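Local coordinates for protein VMB-1 (Vibrio alginolyticus, PDB 6LFD) that probably hydrolyses beta-lactam antibiotics to substituted beta-amino acids as a zinc-dependent class B metallo-beta-lactamase, a monomer of the periplasm, at residues 11-16 / 23-28. Numbering follows the deposited sequence.
Sequences ELKLKK and QHISYK
Lys-13 and Ile-25 face each other in the middle of an antiparallel beta hairpin, strand 12-18 with strand 21-29. Their backbones exchange two bonds, Lys-13 N to Ile-25 O and Ile-25 N to Lys-13 O, both 2.9 Å. Lys-15 and Gln-23 form the next hydrogen-bonded pair, with Gln-23 N to Lys-15 O at 2.7 Å. At the Glu-11 end the bond is less straight. Tyr-27 N reaches Glu-11 O at 3.0 Å, but 36° out of the carbonyl plane, and water 1 donates to both Glu-11 O and Tyr-27 O.

The tight side carries Leu-12, Leu-14, His-24 and Ser-26. Helix 58-69 packs on Leu-12, Leu-14 and His-24 through Gln-63, Leu-64 and Trp-67; Ser-26 lies on Pro-55. Leu-12 has CG anti to its N (chi1 -172°), and its CD1 settles 3.6 Å from Ile-25 O. Ser-26 OG bonds Trp-56 N instead of the partner strand.

The other face is looser and more open to solvent. Here Lys-13 crosses the end of Tyr-27: its CB lies near the ring plane at the edge, and its CE is 3.4 Å from Tyr-27 OH. Ile-25 CD1 touches both lysine chains, 3.8 Å from Lys-15 CD and close to Lys-13 CE. Gln-23 runs alongside Lys-15; its NE2 bonds Ser-39, while water 2 links its OE1 to Lys-15 NZ.

The hairpin forms one edge of the seven-stranded sheet of this metallo-beta-lactamase domain, and Ser-26 lies about 6 Å, side chain to side chain, from the zinc ligand Asp-86. The chemistry implies a backbone-bonded hairpin, largely apolar at the two leucines, with the polar groups of His-24 and Ser-26 met by neighbouring backbone; on the other face lysine stems pack on Ile-25, and Lys-15 NZ meets a water.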
ATOM      1  N   GLU A  11     -10.214 -15.120   3.857  1.00 45.52           N
ATOM      2  CA  GLU A  11      -8.892 -14.466   3.761  1.00 45.46           C
ATOM      3  C   GLU A  11      -8.830 -13.376   2.682  1.00 44.49           C
ATOM      4  O   GLU A  11      -8.054 -12.471   2.893  1.00 37.89           O
ATOM      5  CB  GLU A  11      -7.880 -15.488   3.259  1.00 46.86           C
ATOM      6  CG  GLU A  11      -7.621 -16.642   4.190  1.00 49.73           C
ATOM      7  CD  GLU A  11      -8.592 -17.807   4.116  1.00 53.56           C
ATOM      8  OE1 GLU A  11      -9.206 -18.024   3.072  1.00 52.26           O
ATOM      9  OE2 GLU A  11      -8.710 -18.493   5.115  1.00 58.11           O
ATOM     10  N   LEU A  12      -9.652 -13.429   1.621  1.00 40.66           N
ATOM     11  CA  LEU A  12      -9.413 -12.526   0.454  1.00 40.37           C
ATOM     12  C   LEU A  12     -10.697 -12.169  -0.286  1.00 41.11           C
ATOM     13  O   LEU A  12     -11.465 -13.090  -0.654  1.00 40.82           O
ATOM     14  CB  LEU A  12      -8.431 -13.187  -0.518  1.00 39.26           C
ATOM     15  CG  LEU A  12      -7.955 -12.292  -1.663  1.00 37.90           C
ATOM     16  CD1 LEU A  12      -7.029 -11.178  -1.144  1.00 38.25           C
ATOM     17  CD2 LEU A  12      -7.260 -13.121  -2.719  1.00 35.67           C
ATOM     18  N   LYS A  13     -10.876 -10.871  -0.540  1.00 34.67           N
ATOM     19  CA  LYS A  13     -11.984 -10.305  -1.347  1.00 36.78           C
ATOM     20  C   LYS A  13     -11.364  -9.363  -2.382  1.00 35.69           C
ATOM     21  O   LYS A  13     -10.386  -8.653  -2.028  1.00 32.18           O
ATOM     22  CB  LYS A  13     -12.960  -9.564  -0.433  1.00 44.31           C
ATOM     23  CG  LYS A  13     -14.208  -9.018  -1.111  1.00 49.86           C
ATOM     24  CD  LYS A  13     -15.264  -8.523  -0.136  1.00 55.57           C
ATOM     25  CE  LYS A  13     -14.946  -7.156   0.431  1.00 62.15           C
ATOM     26  NZ  LYS A  13     -16.130  -6.530   1.066  1.00 65.85           N
ATOM     27  N   LEU A  14     -11.904  -9.355  -3.598  1.00 33.42           N
ATOM     28  CA  LEU A  14     -11.466  -8.474  -4.712  1.00 36.59           C
ATOM     29  C   LEU A  14     -12.626  -7.529  -5.031  1.00 38.75           C
ATOM     30  O   LEU A  14     -13.722  -8.022  -5.202  1.00 39.48           O
ATOM     31  CB  LEU A  14     -11.148  -9.316  -5.955  1.00 37.90           C
ATOM     32  CG  LEU A  14      -9.742  -9.884  -6.129  1.00 40.18           C
ATOM     33  CD1 LEU A  14      -8.740  -8.810  -6.494  1.00 37.61           C
ATOM     34  CD2 LEU A  14      -9.288 -10.635  -4.909  1.00 41.11           C
ATOM     35  N   LYS A  15     -12.367  -6.225  -5.092  1.00 37.89           N
ATOM     36  CA  LYS A  15     -13.349  -5.172  -5.452  1.00 37.72           C
ATOM     37  C   LYS A  15     -12.798  -4.433  -6.670  1.00 40.62           C
ATOM     38  O   LYS A  15     -11.627  -3.979  -6.618  1.00 32.25           O
ATOM     39  CB  LYS A  15     -13.601  -4.254  -4.259  1.00 44.50           C
ATOM     40  CG  LYS A  15     -14.250  -4.942  -3.057  1.00 50.11           C
ATOM     41  CD  LYS A  15     -14.764  -3.989  -1.992  1.00 54.43           C
ATOM     42  CE  LYS A  15     -15.947  -3.162  -2.441  1.00 55.88           C
ATOM     43  NZ  LYS A  15     -16.360  -2.215  -1.383  1.00 59.35           N
ATOM     44  N   LYS A  16     -13.558  -4.420  -7.764  1.00 36.22           N
ATOM     45  CA  LYS A  16     -13.182  -3.665  -8.987  1.00 36.12           C
ATOM     46  C   LYS A  16     -13.283  -2.167  -8.680  1.00 33.96           C
ATOM     47  O   LYS A  16     -14.324  -1.739  -8.160  1.00 33.05           O
ATOM     48  CB  LYS A  16     -14.084  -4.056 -10.159  1.00 38.45           C
ATOM     49  CG  LYS A  16     -13.591  -3.586 -11.520  1.00 38.84           C
ATOM     50  CD  LYS A  16     -14.484  -4.034 -12.641  1.00 40.42           C
ATOM     51  CE  LYS A  16     -13.757  -4.150 -13.958  1.00 43.92           C
ATOM     52  NZ  LYS A  16     -14.672  -4.644 -15.011  1.00 41.62           N
ATOM     53  N   GLN A  23      -9.014  -3.609  -6.037  1.00 30.13           N
ATOM     54  CA  GLN A  23      -8.662  -3.560  -4.601  1.00 28.30           C
ATOM     55  C   GLN A  23      -8.648  -4.998  -4.111  1.00 31.34           C
ATOM     56  O   GLN A  23      -9.677  -5.695  -4.284  1.00 33.33           O
ATOM     57  CB  GLN A  23      -9.653  -2.693  -3.841  1.00 29.82           C
ATOM     58  CG  GLN A  23      -9.301  -2.486  -2.373  1.00 30.98           C
ATOM     59  CD  GLN A  23     -10.421  -1.792  -1.639  1.00 33.43           C
ATOM     60  OE1 GLN A  23     -11.455  -1.495  -2.218  1.00 33.78           O
ATOM     61  NE2 GLN A  23     -10.235  -1.545  -0.346  1.00 31.66           N
ATOM     62  N   HIS A  24      -7.514  -5.454  -3.583  1.00 31.05           N
ATOM     63  CA  HIS A  24      -7.458  -6.711  -2.799  1.00 29.13           C
ATOM     64  C   HIS A  24      -7.578  -6.336  -1.327  1.00 31.40           C
ATOM     65  O   HIS A  24      -6.887  -5.402  -0.864  1.00 28.49           O
ATOM     66  CB  HIS A  24      -6.265  -7.606  -3.152  1.00 29.95           C
ATOM     67  CG  HIS A  24      -4.895  -7.059  -2.917  1.00 31.68           C
ATOM     68  ND1 HIS A  24      -4.218  -7.231  -1.720  1.00 32.21           N
ATOM     69  CD2 HIS A  24      -4.032  -6.446  -3.747  1.00 31.71           C
ATOM     70  CE1 HIS A  24      -3.011  -6.720  -1.828  1.00 33.60           C
ATOM     71  NE2 HIS A  24      -2.867  -6.236  -3.063  1.00 33.61           N
ATOM     72  N   ILE A  25      -8.483  -7.026  -0.648  1.00 33.26           N
ATOM     73  CA  ILE A  25      -8.765  -6.885   0.800  1.00 33.29           C
ATOM     74  C   ILE A  25      -8.478  -8.245   1.414  1.00 33.98           C
ATOM     75  O   ILE A  25      -9.156  -9.230   1.035  1.00 32.57           O
ATOM     76  CB  ILE A  25     -10.212  -6.437   1.036  1.00 36.22           C
ATOM     77  CG1 ILE A  25     -10.569  -5.225   0.175  1.00 38.63           C
ATOM     78  CG2 ILE A  25     -10.449  -6.182   2.522  1.00 41.24           C
ATOM     79  CD1 ILE A  25     -11.957  -4.683   0.426  1.00 40.73           C
ATOM     80  N   SER A  26      -7.448  -8.322   2.239  1.00 32.46           N
ATOM     81  CA  SER A  26      -7.030  -9.575   2.903  1.00 34.98           C
ATOM     82  C   SER A  26      -7.296  -9.414   4.404  1.00 37.54           C
ATOM     83  O   SER A  26      -7.211  -8.285   4.920  1.00 33.61           O
ATOM     84  CB  SER A  26      -5.613  -9.902   2.582  1.00 35.90           C
ATOM     85  OG  SER A  26      -4.769  -8.817   2.931  1.00 35.26           O
ATOM     86  N   TYR A  27      -7.675 -10.502   5.067  1.00 40.04           N
ATOM     87  CA  TYR A  27      -8.253 -10.458   6.432  1.00 41.93           C
ATOM     88  C   TYR A  27      -7.266 -11.119   7.390  1.00 40.44           C
ATOM     89  O   TYR A  27      -6.587 -12.097   6.995  1.00 41.04           O
ATOM     90  CB  TYR A  27      -9.656 -11.070   6.433  1.00 39.23           C
ATOM     91  CG  TYR A  27     -10.646 -10.303   5.590  1.00 39.10           C
ATOM     92  CD1 TYR A  27     -11.172  -9.105   6.033  1.00 39.64           C
ATOM     93  CD2 TYR A  27     -10.993 -10.726   4.317  1.00 40.57           C
ATOM     94  CE1 TYR A  27     -12.074  -8.378   5.269  1.00 41.63           C
ATOM     95  CE2 TYR A  27     -11.880 -10.008   3.531  1.00 41.81           C
ATOM     96  CZ  TYR A  27     -12.418  -8.828   4.007  1.00 41.84           C
ATOM     97  OH  TYR A  27     -13.276  -8.102   3.243  1.00 46.11           O
ATOM     98  N   LYS A  28      -7.171 -10.556   8.595  1.00 39.10           N
ATOM     99  CA  LYS A  28      -6.403 -11.132   9.727  1.00 40.25           C
ATOM    100  C   LYS A  28      -7.184 -10.891  11.027  1.00 37.89           C
ATOM    101  O   LYS A  28      -7.767  -9.797  11.211  1.00 36.90           O
ATOM    102  CB  LYS A  28      -4.992 -10.548   9.783  1.00 40.84           C
ATOM    103  CG  LYS A  28      -3.997 -11.455  10.483  1.00 43.70           C
ATOM    104  CD  LYS A  28      -2.792 -10.740  11.038  1.00 50.10           C
ATOM    105  CE  LYS A  28      -1.837 -11.706  11.706  1.00 53.85           C
ATOM    106  NZ  LYS A  28      -0.440 -11.211  11.665  1.00 61.18           N
TER
HETATM  107  O   HOH W   1      -5.722 -12.946   4.495  1.00 46.39           O
HETATM  108  O   HOH W   2     -13.851  -0.234  -1.711  1.00 35.34           O